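Local coordinates for LPXTG cell wall anchor domain-containing protein (Lactobacillus rhamnosus, PDB 7CBS) that probably serves as the adhesive basal subunit of the sortase-assembled SpaCBA pilus, helping to anchor the fibre to the cell wall, at residues N64-F68 with T140-K144; V70-D76 with Y100-S106. All blocks are in the same frame, centred on the assembly; numbering follows the deposited sequence.

Contacts 1 and 2 both draw on strand 67-72 of the D1 pilin domain, their centres about 21 Å apart. Contact 1 joins the start of that strand to the end of strand 131-141, its sheet neighbour; it lies at the surface, its centre about 16 Å from the chain centre, and rests mainly on backbone bonds around a bulge. Contact 2, its centre about 11 Å from the chain centre and partly buried, sets the strand's other end and the following helix against the loop before strand 107-112. It relies more on side chains: a tyrosine-aspartate bond, a proline over a ring and a bridging water. The two meet at T140 CG2 and Y71 OH, 3.9 Å apart.

Contact 1 (N64-F68 with T140-K144); sequences NGVTF and TAAPK
T67 and A141 form an antiparallel hydrogen-bonded pair, and the close-fitting half of the contact is built round them. T67 N donates to A141 O at 2.8 Å. In return T67 O accepts from T140 N at 2.9 Å. A141 N also points at T67 O, but the bond is weak at 3.4 Å. Two successive residues, T140 and A141, thus face the single residue T67, which defines a classic beta bulge at the end of strand 131-141, where it runs antiparallel to the start of strand 67-72. The side chains of T67 and A141 share one face of the sheet, and A141 CB packs 3.7 Å from T67 CB. In T67, chi1 of -52° sets OG1 beside the backbone N and CG2 anti to it, which brings CG2 3.6 Å from T140 OG1; the two threonine side chains cross at about a right angle. The T140 hydroxyl is hydrogen-bonded to T69 OG1, further along the neighbouring strand. Beyond A141 the pairing gives way to sparser contacts. V66, itself buried, reaches A142 CB through CG1 at 4.1 Å, and its other methyl, CG2, lies near P143 CD. The backbone of V66 is turned to the other side, bonding with T113. At the exposed end the P143 ring lies beside the loop residue G65, its CD 3.3 Å from G65 O; the positive phi of G65, 93°, suits a residue without a side chain.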
loop_
_atom_site.group_PDB
_atom_site.type_symbol
_atom_site.label_atom_id
_atom_site.label_comp_id
_atom_site.label_asym_id
_atom_site.label_seq_id
_atom_site.Cartn_x
_atom_site.Cartn_y
_atom_site.Cartn_z
ATOM N N ASN A 64 -13.775 -15.959 8.327
ATOM C CA ASN A 64 -12.433 -16.335 7.811
ATOM C C ASN A 64 -12.557 -17.624 6.992
ATOM O O ASN A 64 -13.443 -18.438 7.305
ATOM C CB ASN A 64 -11.419 -16.484 8.950
ATOM C CG ASN A 64 -11.218 -15.194 9.719
ATOM O OD1 ASN A 64 -11.208 -14.111 9.134
ATOM N ND2 ASN A 64 -11.069 -15.295 11.028
ATOM N N GLY A 65 -11.701 -17.785 5.977
ATOM C CA GLY A 65 -11.662 -18.966 5.092
ATOM C C GLY A 65 -12.504 -18.786 3.837
ATOM O O GLY A 65 -12.824 -19.809 3.207
ATOM N N VAL A 66 -12.861 -17.545 3.491
ATOM C CA VAL A 66 -13.699 -17.187 2.302
ATOM C C VAL A 66 -12.780 -16.613 1.218
ATOM O O VAL A 66 -12.128 -15.580 1.489
ATOM C CB VAL A 66 -14.819 -16.195 2.673
ATOM C CG1 VAL A 66 -15.750 -15.929 1.501
ATOM C CG2 VAL A 66 -15.612 -16.667 3.883
ATOM N N THR A 67 -12.744 -17.254 0.042
ATOM C CA THR A 67 -11.839 -16.913 -1.088
ATOM C C THR A 67 -12.476 -15.812 -1.942
ATOM O O THR A 67 -13.507 -16.083 -2.597
ATOM C CB THR A 67 -11.521 -18.140 -1.953
ATOM O OG1 THR A 67 -11.047 -19.188 -1.109
ATOM C CG2 THR A 67 -10.486 -17.855 -3.020
ATOM N N PHE A 68 -11.880 -14.616 -1.921
ATOM C CA PHE A 68 -12.173 -13.497 -2.846
ATOM C C PHE A 68 -11.092 -13.469 -3.929
ATOM O O PHE A 68 -9.904 -13.631 -3.597
ATOM C CB PHE A 68 -12.274 -12.173 -2.084
ATOM C CG PHE A 68 -13.576 -11.993 -1.343
ATOM C CD1 PHE A 68 -13.748 -12.523 -0.072
ATOM C CD2 PHE A 68 -14.638 -11.315 -1.923
ATOM C CE1 PHE A 68 -14.950 -12.367 0.603
ATOM C CE2 PHE A 68 -15.833 -11.151 -1.240
ATOM C CZ PHE A 68 -15.986 -11.672 0.024
ATOM N N THR A 140 -15.371 -16.485 -4.754
ATOM C CA THR A 140 -15.249 -17.654 -5.669
ATOM C C THR A 140 -15.231 -18.969 -4.879
ATOM O O THR A 140 -15.273 -20.027 -5.529
ATOM C CB THR A 140 -14.003 -17.523 -6.554
ATOM O OG1 THR A 140 -12.887 -17.292 -5.695
ATOM C CG2 THR A 140 -14.118 -16.405 -7.569
ATOM N N ALA A 141 -15.138 -18.918 -3.548
ATOM C CA ALA A 141 -15.171 -20.106 -2.663
ATOM C C ALA A 141 -15.492 -19.681 -1.227
ATOM O O ALA A 141 -15.006 -18.617 -0.795
ATOM C CB ALA A 141 -13.862 -20.853 -2.736
ATOM N N ALA A 142 -16.279 -20.500 -0.529
ATOM C CA ALA A 142 -16.706 -20.291 0.874
ATOM C C ALA A 142 -17.034 -21.638 1.504
ATOM O O ALA A 142 -17.514 -22.539 0.816
ATOM C CB ALA A 142 -17.897 -19.368 0.917
ATOM N N PRO A 143 -16.765 -21.825 2.818
ATOM C CA PRO A 143 -17.332 -22.947 3.566
ATOM C C PRO A 143 -18.851 -23.026 3.351
ATOM O O PRO A 143 -19.447 -22.024 2.996
ATOM C CB PRO A 143 -16.991 -22.616 5.028
ATOM C CG PRO A 143 -15.741 -21.762 4.936
ATOM C CD PRO A 143 -15.875 -20.990 3.639
ATOM N N LYS A 144 -19.445 -24.200 3.573
ATOM C CA LYS A 144 -20.916 -24.409 3.489
ATOM C C LYS A 144 -21.597 -23.628 4.621
ATOM O O LYS A 144 -20.986 -23.477 5.702
ATOM C CB LYS A 144 -21.263 -25.897 3.533
ATOM C CG LYS A 144 -20.721 -26.698 2.356
ATOM C CD LYS A 144 -21.061 -28.165 2.410
ATOM C CE LYS A 144 -22.511 -28.456 2.087
ATOM N NZ LYS A 144 -22.711 -29.864 1.661
#

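Contact 2 (V70-D76 with Y100-S106); sequences VYDVTAD and YQPASSS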
loop_
_atom_site.group_PDB
_atom_site.type_symbol
_atom_site.label_atom_id
_atom_site.label_comp_id
_atom_site.label_asym_id
_atom_site.label_seq_id
_atom_site.Cartn_x
_atom_site.Cartn_y
_atom_site.Cartn_z
ATOM N N VAL A 70 -9.738 -11.109 -7.325
ATOM C CA VAL A 70 -9.729 -9.732 -7.908
ATOM C C VAL A 70 -9.315 -9.838 -9.381
ATOM O O VAL A 70 -8.312 -10.521 -9.667
ATOM C CB VAL A 70 -8.829 -8.762 -7.112
ATOM C CG1 VAL A 70 -7.378 -9.227 -7.032
ATOM C CG2 VAL A 70 -8.903 -7.344 -7.661
ATOM N N TYR A 71 -10.091 -9.214 -10.275
ATOM C CA TYR A 71 -9.876 -9.193 -11.747
ATOM C C TYR A 71 -9.685 -7.749 -12.216
ATOM O O TYR A 71 -10.354 -6.858 -11.674
ATOM C CB TYR A 71 -11.072 -9.793 -12.491
ATOM C CG TYR A 71 -11.485 -11.174 -12.051
ATOM C CD1 TYR A 71 -12.306 -11.356 -10.950
ATOM C CD2 TYR A 71 -11.078 -12.297 -12.750
ATOM C CE1 TYR A 71 -12.693 -12.622 -10.541
ATOM C CE2 TYR A 71 -11.469 -13.568 -12.364
ATOM C CZ TYR A 71 -12.276 -13.734 -11.252
ATOM O OH TYR A 71 -12.658 -14.982 -10.856
ATOM N N ASP A 72 -8.810 -7.548 -13.204
ATOM C CA ASP A 72 -8.637 -6.272 -13.952
ATOM C C ASP A 72 -9.744 -6.180 -15.004
ATOM O O ASP A 72 -9.730 -7.016 -15.924
ATOM C CB ASP A 72 -7.235 -6.192 -14.565
ATOM C CG ASP A 72 -7.026 -5.030 -15.525
ATOM O OD1 ASP A 72 -7.696 -3.984 -15.355
ATOM O OD2 ASP A 72 -6.192 -5.179 -16.448
ATOM N N VAL A 73 -10.664 -5.217 -14.870
ATOM C CA VAL A 73 -11.795 -4.996 -15.827
ATOM C C VAL A 73 -11.672 -3.607 -16.470
ATOM O O VAL A 73 -12.688 -3.119 -17.004
ATOM C CB VAL A 73 -13.165 -5.180 -15.137
ATOM C CG1 VAL A 73 -13.278 -6.535 -14.460
ATOM C CG2 VAL A 73 -13.481 -4.066 -14.140
ATOM N N THR A 74 -10.471 -3.020 -16.467
ATOM C CA THR A 74 -10.196 -1.612 -16.877
ATOM C C THR A 74 -10.688 -1.347 -18.307
ATOM O O THR A 74 -11.441 -0.367 -18.496
ATOM C CB THR A 74 -8.704 -1.271 -16.774
ATOM O OG1 THR A 74 -8.273 -1.513 -15.434
ATOM C CG2 THR A 74 -8.413 0.168 -17.147
ATOM N N ALA A 75 -10.266 -2.173 -19.272
ATOM C CA ALA A 75 -10.535 -1.993 -20.722
ATOM C C ALA A 75 -12.034 -2.141 -20.998
ATOM O O ALA A 75 -12.588 -1.270 -21.703
ATOM C CB ALA A 75 -9.736 -2.973 -21.546
ATOM N N ASP A 76 -12.655 -3.211 -20.490
ATOM C CA ASP A 76 -14.110 -3.486 -20.645
ATOM C C ASP A 76 -14.907 -2.365 -19.973
ATOM O O ASP A 76 -15.907 -1.919 -20.568
ATOM C CB ASP A 76 -14.498 -4.857 -20.079
ATOM C CG ASP A 76 -13.995 -6.026 -20.910
ATOM O OD1 ASP A 76 -13.743 -5.820 -22.113
ATOM O OD2 ASP A 76 -13.854 -7.137 -20.350
ATOM N N TYR A 100 -21.330 -11.423 -16.757
ATOM C CA TYR A 100 -19.989 -10.957 -17.203
ATOM C C TYR A 100 -18.928 -12.011 -16.873
ATOM O O TYR A 100 -18.709 -12.271 -15.670
ATOM C CB TYR A 100 -19.630 -9.615 -16.555
ATOM C CG TYR A 100 -18.255 -9.107 -16.915
ATOM C CD1 TYR A 100 -17.966 -8.669 -18.199
ATOM C CD2 TYR A 100 -17.241 -9.065 -15.975
ATOM C CE1 TYR A 100 -16.703 -8.207 -18.536
ATOM C CE2 TYR A 100 -15.973 -8.609 -16.298
ATOM C CZ TYR A 100 -15.699 -8.187 -17.584
ATOM O OH TYR A 100 -14.451 -7.725 -17.896
ATOM N N GLN A 101 -18.308 -12.592 -17.904
ATOM C CA GLN A 101 -17.179 -13.559 -17.774
ATOM C C GLN A 101 -15.887 -12.827 -18.116
ATOM O O GLN A 101 -15.608 -12.603 -19.289
ATOM C CB GLN A 101 -17.378 -14.793 -18.662
ATOM C CG GLN A 101 -16.415 -15.936 -18.344
ATOM C CD GLN A 101 -16.344 -16.294 -16.876
ATOM O OE1 GLN A 101 -17.352 -16.350 -16.173
ATOM N NE2 GLN A 101 -15.138 -16.547 -16.395
ATOM N N PRO A 102 -15.065 -12.422 -17.116
ATOM C CA PRO A 102 -13.826 -11.688 -17.397
ATOM C C PRO A 102 -12.837 -12.544 -18.222
ATOM O O PRO A 102 -12.877 -13.776 -18.131
ATOM C CB PRO A 102 -13.231 -11.413 -16.004
ATOM C CG PRO A 102 -14.374 -11.646 -15.022
ATOM C CD PRO A 102 -15.275 -12.667 -15.675
ATOM N N ALA A 103 -11.983 -11.894 -19.017
ATOM C CA ALA A 103 -10.837 -12.529 -19.715
ATOM C C ALA A 103 -10.015 -13.319 -18.689
ATOM O O ALA A 103 -9.722 -12.753 -17.627
ATOM C CB ALA A 103 -9.999 -11.485 -20.409
ATOM N N SER A 104 -9.670 -14.578 -18.985
ATOM C CA SER A 104 -8.941 -15.502 -18.071
ATOM C C SER A 104 -7.603 -14.890 -17.629
ATOM O O SER A 104 -7.136 -15.235 -16.528
ATOM C CB SER A 104 -8.740 -16.849 -18.715
ATOM O OG SER A 104 -9.984 -17.396 -19.124
ATOM N N SER A 105 -7.020 -14.015 -18.456
ATOM C CA SER A 105 -5.702 -13.357 -18.236
ATOM C C SER A 105 -5.853 -12.075 -17.406
ATOM O O SER A 105 -4.834 -11.395 -17.186
ATOM C CB SER A 105 -5.022 -13.070 -19.552
ATOM O OG SER A 105 -3.662 -13.479 -19.526
ATOM N N SER A 106 -7.063 -11.772 -16.922
ATOM C CA SER A 106 -7.399 -10.573 -16.106
ATOM C C SER A 106 -7.275 -10.871 -14.602
ATOM O O SER A 106 -7.133 -9.906 -13.832
ATOM C CB SER A 106 -8.778 -10.066 -16.450
ATOM O OG SER A 106 -9.784 -10.983 -16.047
HETATM O O HOH W 1 -12.083 -8.307 -17.237
#
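Y71 meets the 100-106 loop through both its ring and its backbone. P102 CG sits over one ring face, 4.3 Å from the centroid and 19° off the normal, a CH-pi contact displaced toward the rim, while S106 OG comes up at the ring edge. That hydroxyl is within hydrogen-bonding range of A103 O in the same loop, though the 2.4 Å between S106 OG and A103 O is doubtfully short. On the backbone side, Y71 CA makes a C-H...O contact with S106 O. That same carbonyl accepts from D72 N at 3.0 Å. S106 CB packs against D72 O, which also takes a hydrogen bond from a water that donates to Y100 OH as well, bridging strand end and loop. A chi1 of 171° sets the D72 carboxylate anti to its own N, and OD1 accepts from T74 N at 3.1 Å and from T74 OG1, closing an Asx turn. V73, at the N-cap position, lays CG1 3.9 Å from Y100 CE2, and L95 of helix 88-95 touches both side chains. In the first turn of the helix, D76 OD2 receives the Y100 hydroxyl at 2.6 Å through its anti lone pair. This oxygen lies at the edge of the phenol, in the ring plane; the carboxylate and ring planes are 88° apart. A phenylalanine in place of Y100 would probably leave D76 OD2 without this donor and break the water link to D72 O. The whole is a strand-to-helix junction, with an Asx turn leading from strand 67-72 into helix 74-84 and the returning loop fastened across it before strand 107-112 pairs antiparallel with strand 67-72.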